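Local coordinates for major royal jelly protein 1 (Apis mellifera, PDB 5YYL) that is the most abundant protein of royal jelly, probably serves as food for developing bee larvae, and binds sterol, at residues Phe39-Phe44 / Gly101-Pro106; Ile69-Asp74 / Arg375-Val380; Lys209-Ile214 / Phe231-Lys236; Thr350-Ala355 / Ser382-Lys387. One frame throughout, in Å; residues are numbered along the deposited sequence.

Contact 1: residues Phe39-Phe44 / Gly101-Pro106; sequences FFDYDF and GPLLQP
Leu104 is gripped through both polar atoms of its backbone. Its N-H points at Asp41 O (Leu104 N to Asp41 O 2.8 Å), almost straight and in the plane of that carbonyl. Its own carbonyl takes the amide of Asp43 (Asp43 N to Leu104 O 2.7 Å), met nearly along the C=O axis at 177°. Between the two bonds Tyr42 sits level with Leu104, and a CA-H...O contact from Tyr42 CA to Leu104 O adds to the single bridge. The Leu104 side chain, with CG anti to the carbonyl carbon, reaches the Phe40 ring: Leu104 CD1 lies 3.6 Å from Phe40 CD1 and approaches obliquely, while CD2 meets the ring edge in plane. Leu104 CB also lies 3.8 Å from Tyr42 CD1, the two side chains running alongside each other. Leu103 turns elsewhere and lays CD1 near Asp41 CB and CD2 beside Tyr42 O. Strand 102-106 is one edge of the four-stranded antiparallel sheet of a beta-propeller blade, the other edge being 65-72, so the loop 39-44, which follows strand 33-37, adds a short backbone pairing at that edge. Asp41 folds its carboxylate back toward the chain, CG anti to the backbone N (chi1 -167°), where OD1 accepts the amide of Tyr42 from above the carboxylate plane. Further out, Tyr42 OH is hydrogen-bonded to Asn64 OD1, and Phe40 stacks on Trp37, whose NE1 donates to Pro102 O. Met80 of strand 75-81 packs against Phe40, Tyr42 and Leu104 alike.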
loop_
_atom_site.group_PDB
_atom_site.type_symbol
_atom_site.label_atom_id
_atom_site.label_comp_id
_atom_site.label_asym_id
_atom_site.label_seq_id
_atom_site.Cartn_x
_atom_site.Cartn_y
_atom_site.Cartn_z
ATOM N N PHE A 39 31.384 28.142 -6.094
ATOM C CA PHE A 39 31.120 29.117 -7.133
ATOM C C PHE A 39 30.065 28.560 -8.070
ATOM O O PHE A 39 29.881 27.348 -8.164
ATOM C CB PHE A 39 32.386 29.434 -7.935
ATOM C CG PHE A 39 33.064 28.214 -8.503
ATOM C CD1 PHE A 39 32.631 27.650 -9.706
ATOM C CD2 PHE A 39 34.127 27.617 -7.823
ATOM C CE1 PHE A 39 33.233 26.515 -10.213
ATOM C CE2 PHE A 39 34.740 26.486 -8.332
ATOM C CZ PHE A 39 34.295 25.935 -9.533
ATOM N N PHE A 40 29.397 29.450 -8.783
ATOM C CA PHE A 40 28.333 29.034 -9.662
ATOM C C PHE A 40 28.887 28.627 -11.007
ATOM O O PHE A 40 29.916 29.130 -11.444
ATOM C CB PHE A 40 27.273 30.127 -9.801
ATOM C CG PHE A 40 26.421 30.261 -8.583
ATOM C CD1 PHE A 40 25.255 29.512 -8.460
ATOM C CD2 PHE A 40 26.815 31.087 -7.526
ATOM C CE1 PHE A 40 24.473 29.616 -7.329
ATOM C CE2 PHE A 40 26.039 31.188 -6.392
ATOM C CZ PHE A 40 24.868 30.453 -6.293
ATOM N N ASP A 41 28.180 27.690 -11.629
ATOM C CA ASP A 41 28.495 27.157 -12.937
ATOM C C ASP A 41 27.165 26.745 -13.544
ATOM O O ASP A 41 26.183 26.596 -12.818
ATOM C CB ASP A 41 29.437 25.957 -12.792
ATOM C CG ASP A 41 30.066 25.529 -14.113
ATOM O OD1 ASP A 41 29.688 26.068 -15.184
ATOM O OD2 ASP A 41 30.951 24.642 -14.074
ATOM N N TYR A 42 27.124 26.573 -14.862
ATOM C CA TYR A 42 25.873 26.329 -15.572
ATOM C C TYR A 42 25.893 25.033 -16.405
ATOM O O TYR A 42 26.947 24.491 -16.711
ATOM C CB TYR A 42 25.545 27.536 -16.454
ATOM C CG TYR A 42 25.429 28.847 -15.695
ATOM C CD1 TYR A 42 24.195 29.480 -15.531
ATOM C CD2 TYR A 42 26.554 29.459 -15.143
ATOM C CE1 TYR A 42 24.097 30.677 -14.835
ATOM C CE2 TYR A 42 26.458 30.644 -14.442
ATOM C CZ TYR A 42 25.235 31.249 -14.290
ATOM O OH TYR A 42 25.171 32.428 -13.599
ATOM N N ASP A 43 24.701 24.552 -16.753
ATOM C CA ASP A 43 24.502 23.464 -17.711
ATOM C C ASP A 43 24.382 24.081 -19.107
ATOM O O ASP A 43 23.288 24.364 -19.634
ATOM C CB ASP A 43 23.253 22.635 -17.342
ATOM C CG ASP A 43 23.041 21.401 -18.239
ATOM O OD1 ASP A 43 22.732 21.566 -19.436
ATOM O OD2 ASP A 43 23.111 20.244 -17.732
ATOM N N PHE A 44 25.549 24.264 -19.716
ATOM C CA PHE A 44 25.648 24.708 -21.102
ATOM C C PHE A 44 25.252 23.606 -22.101
ATOM O O PHE A 44 24.823 23.910 -23.216
ATOM C CB PHE A 44 27.055 25.184 -21.391
ATOM C CG PHE A 44 27.459 26.426 -20.641
ATOM C CD1 PHE A 44 28.311 26.352 -19.534
ATOM C CD2 PHE A 44 27.033 27.679 -21.066
ATOM C CE1 PHE A 44 28.701 27.507 -18.856
ATOM C CE2 PHE A 44 27.403 28.831 -20.381
ATOM C CZ PHE A 44 28.246 28.749 -19.288
ATOM N N GLY A 101 29.610 23.160 -7.244
ATOM C CA GLY A 101 28.336 22.807 -6.601
ATOM C C GLY A 101 27.300 22.552 -7.680
ATOM O O GLY A 101 27.642 22.394 -8.849
ATOM N N PRO A 102 26.019 22.515 -7.313
ATOM C CA PRO A 102 24.980 22.270 -8.320
ATOM C C PRO A 102 25.040 23.243 -9.489
ATOM O O PRO A 102 25.145 24.445 -9.275
ATOM C CB PRO A 102 23.680 22.461 -7.535
ATOM C CG PRO A 102 24.051 22.117 -6.146
ATOM C CD PRO A 102 25.455 22.610 -5.960
ATOM N N LEU A 103 25.004 22.724 -10.708
ATOM C CA LEU A 103 25.011 23.592 -11.877
ATOM C C LEU A 103 23.650 24.238 -11.988
ATOM O O LEU A 103 22.647 23.648 -11.601
ATOM C CB LEU A 103 25.332 22.820 -13.167
ATOM C CG LEU A 103 26.798 22.781 -13.630
ATOM C CD1 LEU A 103 27.768 22.313 -12.541
ATOM C CD2 LEU A 103 26.849 21.898 -14.868
ATOM N N LEU A 104 23.643 25.449 -12.522
ATOM C CA LEU A 104 22.412 26.152 -12.817
ATOM C C LEU A 104 22.028 25.929 -14.245
ATOM O O LEU A 104 22.835 25.532 -15.043
ATOM C CB LEU A 104 22.574 27.655 -12.588
ATOM C CG LEU A 104 23.062 28.105 -11.215
ATOM C CD1 LEU A 104 22.804 29.595 -11.094
ATOM C CD2 LEU A 104 22.378 27.340 -10.093
ATOM N N GLN A 105 20.788 26.243 -14.561
ATOM C CA GLN A 105 20.206 25.993 -15.859
ATOM C C GLN A 105 19.219 27.136 -16.067
ATOM O O GLN A 105 18.323 27.322 -15.246
ATOM C CB GLN A 105 19.500 24.637 -15.830
ATOM C CG GLN A 105 18.515 24.365 -16.960
ATOM C CD GLN A 105 17.373 23.476 -16.506
ATOM O OE1 GLN A 105 17.594 22.470 -15.834
ATOM N NE2 GLN A 105 16.141 23.853 -16.859
ATOM N N PRO A 106 19.381 27.916 -17.146
ATOM C CA PRO A 106 18.514 29.085 -17.382
ATOM C C PRO A 106 17.032 28.778 -17.477
ATOM O O PRO A 106 16.659 27.777 -18.078
ATOM C CB PRO A 106 19.004 29.600 -18.738
ATOM C CG PRO A 106 20.439 29.223 -18.751
ATOM C CD PRO A 106 20.504 27.872 -18.101
#

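Contact 2: residues Ile69-Asp74 / Arg375-Val380; sequences IDQWHD and REYILV
Two strands from different propeller blades face each other here through side chains, their axes 8.0 Å apart and the angle between their N-to-C directions 139°, nearer antiparallel than parallel, with no hydrogen bond between them. The close part is mainly aliphatic. Ile69 puts CG1 in the crowded position between backbone N and carbonyl carbon (chi1 59°), which sends CD1 across to strand 376-380. Ile69 CD1 lies 3.9 Å from Val380 C and 4.1 Å from Leu379 CB, crossing the leucine obliquely. Leu379 CD1 in turn lies against Gln71 CB at 3.6 Å. Ile402 of strand 400-406 covers Ile69 from the same sheet as Leu379.

Toward the turn at His73 the fit loosens. The Gln71 chain starts anti to its backbone N and bends at chi2, so the Gln71 side chain crosses that of Tyr377 at about a right angle, amide and ring planes 49° apart. Gln71 OE1 and Tyr377 OH stay 3.5 Å apart, without a hydrogen bond. The amide is steered by its own strand instead: Gln71 NE2 donates to His73 O at 2.9 Å, in the amide plane and on a carbonyl lone pair, and bonds weakly to the backbone of a neighbouring protein chain. Beyond it, His73 and the exposed Asp74 also touch that chain. The Tyr377 side chain lies about 9 Å from a bound sterol and does not touch it. Across this face the blades meet by apolar packing; on the other, Asp70 forms salt bridges with Lys358 and Lys360, which also bond to the carbonyls of Ile69 and Gln71 respectively.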
loop_
_atom_site.group_PDB
_atom_site.type_symbol
_atom_site.label_atom_id
_atom_site.label_comp_id
_atom_site.label_asym_id
_atom_site.label_seq_id
_atom_site.Cartn_x
_atom_site.Cartn_y
_atom_site.Cartn_z
ATOM N N ILE A 69 16.534 33.817 -4.329
ATOM C CA ILE A 69 16.133 32.421 -4.499
ATOM C C ILE A 69 14.634 32.352 -4.377
ATOM O O ILE A 69 14.006 33.248 -3.806
ATOM C CB ILE A 69 16.764 31.474 -3.450
ATOM C CG1 ILE A 69 16.399 31.873 -2.013
ATOM C CG2 ILE A 69 18.278 31.467 -3.606
ATOM C CD1 ILE A 69 16.877 30.910 -0.943
ATOM N N ASP A 70 14.061 31.296 -4.925
ATOM C CA ASP A 70 12.682 30.939 -4.628
ATOM C C ASP A 70 12.493 29.447 -4.921
ATOM O O ASP A 70 13.457 28.752 -5.232
ATOM C CB ASP A 70 11.700 31.841 -5.386
ATOM C CG ASP A 70 10.388 32.056 -4.623
ATOM O OD1 ASP A 70 9.772 31.020 -4.217
ATOM O OD2 ASP A 70 9.961 33.238 -4.460
ATOM N N GLN A 71 11.271 28.948 -4.789
ATOM C CA GLN A 71 11.021 27.522 -4.842
ATOM C C GLN A 71 9.599 27.299 -5.278
ATOM O O GLN A 71 8.694 27.951 -4.751
ATOM C CB GLN A 71 11.259 26.917 -3.456
ATOM C CG GLN A 71 10.979 25.423 -3.334
ATOM C CD GLN A 71 9.513 25.066 -3.136
ATOM O OE1 GLN A 71 8.771 25.791 -2.476
ATOM N NE2 GLN A 71 9.089 23.950 -3.708
ATOM N N TRP A 72 9.410 26.394 -6.244
ATOM C CA TRP A 72 8.077 25.932 -6.652
ATOM C C TRP A 72 8.191 24.496 -7.126
ATOM O O TRP A 72 8.991 24.209 -8.026
ATOM C CB TRP A 72 7.533 26.814 -7.770
ATOM C CG TRP A 72 6.197 26.432 -8.261
ATOM C CD1 TRP A 72 4.991 26.857 -7.781
ATOM C CD2 TRP A 72 5.906 25.579 -9.359
ATOM N NE1 TRP A 72 3.952 26.312 -8.516
ATOM C CE2 TRP A 72 4.492 25.521 -9.490
ATOM C CE3 TRP A 72 6.698 24.858 -10.255
ATOM C CZ2 TRP A 72 3.865 24.777 -10.477
ATOM C CZ3 TRP A 72 6.082 24.107 -11.231
ATOM C CH2 TRP A 72 4.670 24.071 -11.339
ATOM N N HIS A 73 7.416 23.605 -6.508
ATOM C CA HIS A 73 7.479 22.168 -6.790
ATOM C C HIS A 73 8.947 21.701 -6.771
ATOM O O HIS A 73 9.639 21.953 -5.789
ATOM C CB HIS A 73 6.738 21.847 -8.095
ATOM C CG HIS A 73 5.263 22.101 -8.041
ATOM N ND1 HIS A 73 4.416 21.752 -9.074
ATOM C CD2 HIS A 73 4.475 22.638 -7.076
ATOM C CE1 HIS A 73 3.174 22.076 -8.750
ATOM N NE2 HIS A 73 3.182 22.619 -7.543
ATOM N N ASP A 74 9.442 21.090 -7.845
ATOM C CA ASP A 74 10.825 20.565 -7.876
ATOM C C ASP A 74 11.894 21.607 -8.221
ATOM O O ASP A 74 13.089 21.317 -8.116
ATOM C CB ASP A 74 10.946 19.360 -8.831
ATOM C CG ASP A 74 10.355 19.619 -10.216
ATOM O OD1 ASP A 74 9.601 20.609 -10.403
ATOM O OD2 ASP A 74 10.666 18.824 -11.122
ATOM N N ARG A 375 3.497 23.272 9.146
ATOM C CA ARG A 375 3.620 23.236 7.677
ATOM C C ARG A 375 4.673 24.195 7.118
ATOM O O ARG A 375 5.275 23.896 6.091
ATOM C CB ARG A 375 2.268 23.493 7.005
ATOM C CG ARG A 375 1.257 22.377 7.270
ATOM C CD ARG A 375 -0.220 22.707 6.940
ATOM N NE ARG A 375 -0.512 23.635 5.822
ATOM C CZ ARG A 375 -0.339 23.379 4.523
ATOM N NH1 ARG A 375 0.172 22.209 4.137
ATOM N NH2 ARG A 375 -0.659 24.293 3.608
ATOM N N GLU A 376 4.896 25.320 7.787
ATOM C CA GLU A 376 5.716 26.408 7.248
ATOM C C GLU A 376 7.196 26.184 7.486
ATOM O O GLU A 376 7.595 25.817 8.588
ATOM C CB GLU A 376 5.350 27.749 7.883
ATOM C CG GLU A 376 4.141 28.420 7.263
ATOM C CD GLU A 376 3.815 29.746 7.944
ATOM O OE1 GLU A 376 3.626 30.749 7.176
ATOM O OE2 GLU A 376 3.757 29.789 9.218
ATOM N N TYR A 377 7.990 26.438 6.447
ATOM C CA TYR A 377 9.451 26.396 6.516
ATOM C C TYR A 377 10.068 27.565 5.772
ATOM O O TYR A 377 9.466 28.117 4.846
ATOM C CB TYR A 377 9.993 25.077 5.946
ATOM C CG TYR A 377 9.653 24.780 4.502
ATOM C CD1 TYR A 377 8.441 24.192 4.149
ATOM C CD2 TYR A 377 10.569 25.046 3.483
ATOM C CE1 TYR A 377 8.149 23.911 2.821
ATOM C CE2 TYR A 377 10.285 24.753 2.142
ATOM C CZ TYR A 377 9.081 24.200 1.816
ATOM O OH TYR A 377 8.793 23.932 0.496
ATOM N N ILE A 378 11.294 27.901 6.164
ATOM C CA ILE A 378 11.984 29.078 5.652
ATOM C C ILE A 378 13.196 28.673 4.823
ATOM O O ILE A 378 13.910 27.759 5.210
ATOM C CB ILE A 378 12.407 30.007 6.813
ATOM C CG1 ILE A 378 12.755 31.399 6.306
ATOM C CG2 ILE A 378 13.585 29.432 7.616
ATOM C CD1 ILE A 378 12.984 32.379 7.431
ATOM N N LEU A 379 13.393 29.339 3.681
ATOM C CA LEU A 379 14.574 29.180 2.832
ATOM C C LEU A 379 15.414 30.447 2.936
ATOM O O LEU A 379 14.900 31.544 2.780
ATOM C CB LEU A 379 14.141 29.003 1.372
ATOM C CG LEU A 379 13.233 27.819 1.025
ATOM C CD1 LEU A 379 12.624 27.987 -0.352
ATOM C CD2 LEU A 379 14.006 26.522 1.149
ATOM N N VAL A 380 16.709 30.303 3.155
ATOM C CA VAL A 380 17.601 31.445 3.373
ATOM C C VAL A 380 18.790 31.396 2.408
ATOM O O VAL A 380 19.550 30.436 2.425
ATOM C CB VAL A 380 18.135 31.440 4.815
ATOM C CG1 VAL A 380 19.007 32.656 5.067
ATOM C CG2 VAL A 380 16.981 31.382 5.799
#

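Contact 3: residues Lys209-Ile214 / Phe231-Lys236; sequences KGEGLI and FDYDPK
The backbone of 209-214 turns sharply at Glu211, whose positive phi (64°) forms a G1 beta bulge with Gly212, both residues facing Asp207, and the CA of Glu211 comes within 5.4 Å of the CA of Phe231. Glu211 then extends its side chain along segment 231-236, CG anti to the carbonyl carbon and straight beyond it. Its carboxylate accepts the amide of Tyr233 (Tyr233 N to Glu211 OE1 2.9 Å) at an N-H...O angle of 158°, from well above the carboxylate plane. Glu211 OE1 also lies in plane at the edge of the Tyr233 ring, 3.2 Å from Tyr233 CD2. The other oxygen fares differently: Glu211 OE2 sits 3.2 Å from Asp232 OD2, two acceptors whose like charges would repel and might favour protonation of one acid. Glu211 CB covers Phe231 O.

Deeper in, the Phe231 ring packs on Gly212 and Leu213. Leu213, with CG anti to the backbone N, rests CB 3.4 Å from Phe231 CE2 and CD2 near CZ, crossing the ring obliquely. Gly212 CA approaches Phe231 CD2 at 3.8 Å. Tyr267 and Tyr295 meet the phenyl ring steeply, and Ile253 and Leu226 pack on it too. Downstream, Asp234 OD1 accepts the amide of Lys236 in an Asx turn.

The bulge belongs to the hairpin of strands 201-207 and 212-217, the two middle strands of a four-stranded blade, and segment 231-236 is the connection out of that blade toward the next: a hairpin of one beta-propeller blade packed against the connection that leaves it.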
loop_
_atom_site.group_PDB
_atom_site.type_symbol
_atom_site.label_atom_id
_atom_site.label_comp_id
_atom_site.label_asym_id
_atom_site.label_seq_id
_atom_site.Cartn_x
_atom_site.Cartn_y
_atom_site.Cartn_z
ATOM N N LYS A 209 18.711 52.852 -4.273
ATOM C CA LYS A 209 19.611 53.948 -4.656
ATOM C C LYS A 209 18.810 55.239 -4.773
ATOM O O LYS A 209 19.165 56.238 -4.159
ATOM C CB LYS A 209 20.386 53.641 -5.952
ATOM C CG LYS A 209 21.820 54.181 -5.988
ATOM C CD LYS A 209 22.773 53.391 -5.063
ATOM C CE LYS A 209 24.212 53.931 -4.990
ATOM N N GLY A 210 17.728 55.194 -5.542
ATOM C CA GLY A 210 16.848 56.350 -5.729
ATOM C C GLY A 210 15.921 56.709 -4.566
ATOM O O GLY A 210 15.355 57.803 -4.545
ATOM N N GLU A 211 15.747 55.785 -3.624
ATOM C CA GLU A 211 14.994 56.010 -2.381
ATOM C C GLU A 211 13.513 56.306 -2.635
ATOM O O GLU A 211 13.034 57.445 -2.485
ATOM C CB GLU A 211 15.653 57.094 -1.526
ATOM C CG GLU A 211 17.121 56.812 -1.219
ATOM C CD GLU A 211 17.772 57.927 -0.414
ATOM O OE1 GLU A 211 18.612 57.589 0.446
ATOM O OE2 GLU A 211 17.459 59.130 -0.633
ATOM N N GLY A 212 12.801 55.252 -3.043
ATOM C CA GLY A 212 11.376 55.339 -3.362
ATOM C C GLY A 212 10.705 53.979 -3.367
ATOM O O GLY A 212 11.367 52.941 -3.363
ATOM N N LEU A 213 9.376 53.998 -3.401
ATOM C CA LEU A 213 8.554 52.796 -3.389
ATOM C C LEU A 213 7.585 52.844 -4.578
ATOM O O LEU A 213 6.623 53.594 -4.570
ATOM C CB LEU A 213 7.790 52.740 -2.059
ATOM C CG LEU A 213 6.811 51.597 -1.801
ATOM C CD1 LEU A 213 7.533 50.259 -1.749
ATOM C CD2 LEU A 213 6.046 51.843 -0.512
ATOM N N ILE A 214 7.842 52.033 -5.597
ATOM C CA ILE A 214 6.934 51.911 -6.734
ATOM C C ILE A 214 5.763 50.994 -6.346
ATOM O O ILE A 214 5.977 49.946 -5.747
ATOM C CB ILE A 214 7.657 51.336 -7.953
ATOM C CG1 ILE A 214 8.895 52.184 -8.279
ATOM C CG2 ILE A 214 6.714 51.265 -9.142
ATOM C CD1 ILE A 214 9.935 51.452 -9.097
ATOM N N PHE A 231 12.101 56.089 3.713
ATOM C CA PHE A 231 12.803 55.493 2.550
ATOM C C PHE A 231 14.256 55.963 2.363
ATOM O O PHE A 231 14.969 55.408 1.513
ATOM C CB PHE A 231 12.057 55.772 1.232
ATOM C CG PHE A 231 10.632 55.321 1.200
ATOM C CD1 PHE A 231 10.048 54.561 2.214
ATOM C CD2 PHE A 231 9.870 55.655 0.104
ATOM C CE1 PHE A 231 8.714 54.185 2.137
ATOM C CE2 PHE A 231 8.540 55.284 0.017
ATOM C CZ PHE A 231 7.956 54.548 1.034
ATOM N N ASP A 232 14.686 56.979 3.106
ATOM C CA ASP A 232 16.004 57.587 2.895
ATOM C C ASP A 232 17.072 56.874 3.707
ATOM O O ASP A 232 16.784 56.322 4.773
ATOM C CB ASP A 232 16.001 59.077 3.267
ATOM C CG ASP A 232 15.132 59.926 2.346
ATOM O OD1 ASP A 232 14.734 61.033 2.803
ATOM O OD2 ASP A 232 14.866 59.518 1.183
ATOM N N TYR A 233 18.309 56.909 3.202
ATOM C CA TYR A 233 19.442 56.289 3.881
ATOM C C TYR A 233 19.881 57.162 5.051
ATOM O O TYR A 233 19.751 58.385 4.994
ATOM C CB TYR A 233 20.607 56.025 2.907
ATOM C CG TYR A 233 21.654 57.115 2.755
ATOM C CD1 TYR A 233 22.802 57.113 3.542
ATOM C CD2 TYR A 233 21.515 58.125 1.805
ATOM C CE1 TYR A 233 23.773 58.096 3.409
ATOM C CE2 TYR A 233 22.489 59.113 1.652
ATOM C CZ TYR A 233 23.618 59.091 2.466
ATOM O OH TYR A 233 24.604 60.041 2.357
ATOM N N ASP A 234 20.386 56.530 6.112
ATOM C CA ASP A 234 20.903 57.239 7.266
ATOM C C ASP A 234 22.428 57.159 7.223
ATOM O O ASP A 234 22.978 56.056 7.230
ATOM C CB ASP A 234 20.360 56.601 8.537
ATOM C CG ASP A 234 20.606 57.441 9.771
ATOM O OD1 ASP A 234 21.503 58.317 9.746
ATOM O OD2 ASP A 234 19.900 57.211 10.780
ATOM N N PRO A 235 23.122 58.319 7.178
ATOM C CA PRO A 235 24.600 58.307 7.154
ATOM C C PRO A 235 25.248 57.681 8.395
ATOM O O PRO A 235 26.336 57.097 8.300
ATOM C CB PRO A 235 24.968 59.797 7.050
ATOM C CG PRO A 235 23.736 60.471 6.532
ATOM C CD PRO A 235 22.590 59.693 7.093
ATOM N N LYS A 236 24.570 57.826 9.535
ATOM C CA LYS A 236 24.954 57.223 10.822
ATOM C C LYS A 236 25.262 55.713 10.746
ATOM O O LYS A 236 26.241 55.270 11.336
ATOM C CB LYS A 236 23.831 57.480 11.842
ATOM C CG LYS A 236 24.224 57.600 13.302
ATOM C CD LYS A 236 23.033 58.122 14.123
ATOM C CE LYS A 236 22.734 59.605 13.873
#

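Contact 4: residues Thr350-Ala355 / Ser382-Lys387; sequences TLQMIA and SNKMQK
Hydrogen bonds link the start of segment 350-355 to the end of strand 373-383. Ser382, its OG anti to the backbone N (chi1 160°), donates to Thr350 O, with Ser382 OG 2.6 Å from Thr350 O and above the carbonyl plane. Further along, Met353 N reaches Asn383 O at 3.3 Å, a long bond that also comes in above the carbonyl plane. A CA-H...O contact from Ser382 CA to Met353 O lies beside it.

These bonds lie at the open end of the beta hairpin formed by strands 353-361 and 373-383, part of the last blade of the propeller, just where the second strand gives way to helix 385-389. The pairing here is loose.

Apolar contact comes from two methionines that lie alongside each other, Met353 CG 3.6 Å from Met385 CB. Met353 bends at chi2, and its CB also lies near Asn383 OD1.

The remaining contacts involve polar side chains. Asn383, with CG in the crowded position (chi1 60°), bonds weakly through ND2 to Pro66 O of the first blade, with Ala355 CB as a neighbour, while its OD1 weakly accepts the amide of Met385. Gln352 runs extended from CG, and the side chain crosses that of Gln386 at about a right angle, with the amide planes 57° apart. Lys384 CD lies 3.2 Å from Gln352 OE1, and the NE2 of Gln352 donates to Asp348 O.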
loop_
_atom_site.group_PDB
_atom_site.type_symbol
_atom_site.label_atom_id
_atom_site.label_comp_id
_atom_site.label_asym_id
_atom_site.label_seq_id
_atom_site.Cartn_x
_atom_site.Cartn_y
_atom_site.Cartn_z
ATOM N N THR A 350 28.375 30.760 8.255
ATOM C CA THR A 350 27.281 30.443 7.328
ATOM C C THR A 350 26.259 31.545 7.050
ATOM O O THR A 350 25.528 31.422 6.070
ATOM C CB THR A 350 26.510 29.173 7.754
ATOM O OG1 THR A 350 25.804 29.407 8.980
ATOM C CG2 THR A 350 27.473 28.009 7.925
ATOM N N LEU A 351 26.187 32.602 7.866
ATOM C CA LEU A 351 25.115 33.630 7.724
ATOM C C LEU A 351 25.624 35.068 7.515
ATOM O O LEU A 351 25.071 36.023 8.079
ATOM C CB LEU A 351 24.188 33.587 8.948
ATOM C CG LEU A 351 23.326 32.350 9.122
ATOM C CD1 LEU A 351 22.809 32.300 10.550
ATOM C CD2 LEU A 351 22.185 32.350 8.125
ATOM N N GLN A 352 26.640 35.227 6.676
ATOM C CA GLN A 352 27.350 36.504 6.608
ATOM C C GLN A 352 26.546 37.659 5.962
ATOM O O GLN A 352 26.526 38.765 6.507
ATOM C CB GLN A 352 28.738 36.329 5.997
ATOM C CG GLN A 352 29.642 35.446 6.843
ATOM C CD GLN A 352 31.123 35.563 6.508
ATOM O OE1 GLN A 352 31.520 36.363 5.665
ATOM N NE2 GLN A 352 31.951 34.784 7.198
ATOM N N MET A 353 25.885 37.430 4.828
ATOM C CA MET A 353 24.878 38.367 4.348
ATOM C C MET A 353 23.633 37.628 3.870
ATOM O O MET A 353 23.620 37.019 2.799
ATOM C CB MET A 353 25.429 39.262 3.240
ATOM C CG MET A 353 24.379 40.222 2.646
ATOM S SD MET A 353 23.734 41.572 3.720
ATOM C CE MET A 353 22.649 42.412 2.560
ATOM N N ILE A 354 22.571 37.708 4.650
ATOM C CA ILE A 354 21.316 37.095 4.258
ATOM C C ILE A 354 20.707 37.949 3.133
ATOM O O ILE A 354 20.027 38.939 3.380
ATOM C CB ILE A 354 20.371 36.907 5.462
ATOM C CG1 ILE A 354 21.005 35.931 6.447
ATOM C CG2 ILE A 354 19.014 36.381 5.023
ATOM C CD1 ILE A 354 20.297 35.860 7.784
ATOM N N ALA A 355 20.995 37.567 1.892
ATOM C CA ALA A 355 20.510 38.305 0.736
ATOM C C ALA A 355 19.072 37.995 0.397
ATOM O O ALA A 355 18.433 38.770 -0.316
ATOM C CB ALA A 355 21.377 38.001 -0.468
ATOM N N SER A 382 22.275 32.907 1.762
ATOM C CA SER A 382 23.298 33.575 2.498
ATOM C C SER A 382 24.568 33.494 1.668
ATOM O O SER A 382 25.387 32.576 1.807
ATOM C CB SER A 382 23.439 32.875 3.822
ATOM O OG SER A 382 24.677 33.148 4.390
ATOM N N ASN A 383 24.685 34.440 0.737
ATOM C CA ASN A 383 25.947 34.756 0.083
ATOM C C ASN A 383 26.883 35.468 1.066
ATOM O O ASN A 383 26.610 35.515 2.275
ATOM C CB ASN A 383 25.727 35.546 -1.218
ATOM C CG ASN A 383 25.019 36.883 -1.025
ATOM O OD1 ASN A 383 25.276 37.644 -0.077
ATOM N ND2 ASN A 383 24.127 37.193 -1.970
ATOM N N LYS A 384 28.009 35.972 0.564
ATOM C CA LYS A 384 28.930 36.764 1.363
ATOM C C LYS A 384 29.185 38.093 0.652
ATOM O O LYS A 384 30.272 38.322 0.101
ATOM C CB LYS A 384 30.216 35.971 1.582
ATOM C CG LYS A 384 29.999 34.736 2.443
ATOM C CD LYS A 384 31.225 34.323 3.257
ATOM C CE LYS A 384 32.150 33.392 2.506
ATOM N NZ LYS A 384 33.051 32.705 3.465
ATOM N N MET A 385 28.160 38.959 0.668
ATOM C CA MET A 385 28.220 40.305 0.055
ATOM C C MET A 385 29.428 41.119 0.512
ATOM O O MET A 385 29.970 41.895 -0.272
ATOM C CB MET A 385 26.932 41.110 0.320
ATOM C CG MET A 385 26.945 42.502 -0.317
ATOM S SD MET A 385 25.353 43.315 -0.563
ATOM C CE MET A 385 24.862 42.681 -2.167
ATOM N N GLN A 386 29.844 40.938 1.765
ATOM C CA GLN A 386 31.069 41.574 2.250
ATOM C C GLN A 386 32.305 41.239 1.389
ATOM O O GLN A 386 33.157 42.110 1.175
ATOM C CB GLN A 386 31.310 41.302 3.736
ATOM C CG GLN A 386 32.045 40.026 4.088
ATOM C CD GLN A 386 31.287 38.792 3.713
ATOM O OE1 GLN A 386 30.085 38.824 3.481
ATOM N NE2 GLN A 386 31.989 37.686 3.663
ATOM N N LYS A 387 32.378 40.013 0.879
ATOM C CA LYS A 387 33.473 39.616 -0.020
ATOM C C LYS A 387 33.294 40.073 -1.485
ATOM O O LYS A 387 34.290 40.178 -2.206
ATOM C CB LYS A 387 33.713 38.093 0.040
ATOM C CG LYS A 387 34.166 37.578 1.415
ATOM C CD LYS A 387 35.674 37.407 1.564
#

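In the fold
Contact 2 is the buried one, with all its touching residues in the interior; contacts 1, 3 and 4 are partly buried, and contacts 1 and 3 lie on opposite sides of the chain's centre, their centres about 34 Å apart. Contacts 2 and 4 share strand 373-383 and touch, Val380 CG1 lying 3.7 Å from Ile354 CG2. Contacts 1 and 2 reach opposite edge strands, 102-106 and 65-72, of the same first blade. Chemistry follows position: side-chain packing without cross-strand hydrogen bonds in contact 2, backbone bonds with aromatic cover at the blade edge in contact 1, a charged side chain capturing a loop amide in contact 3, and mixed polar links in contact 4.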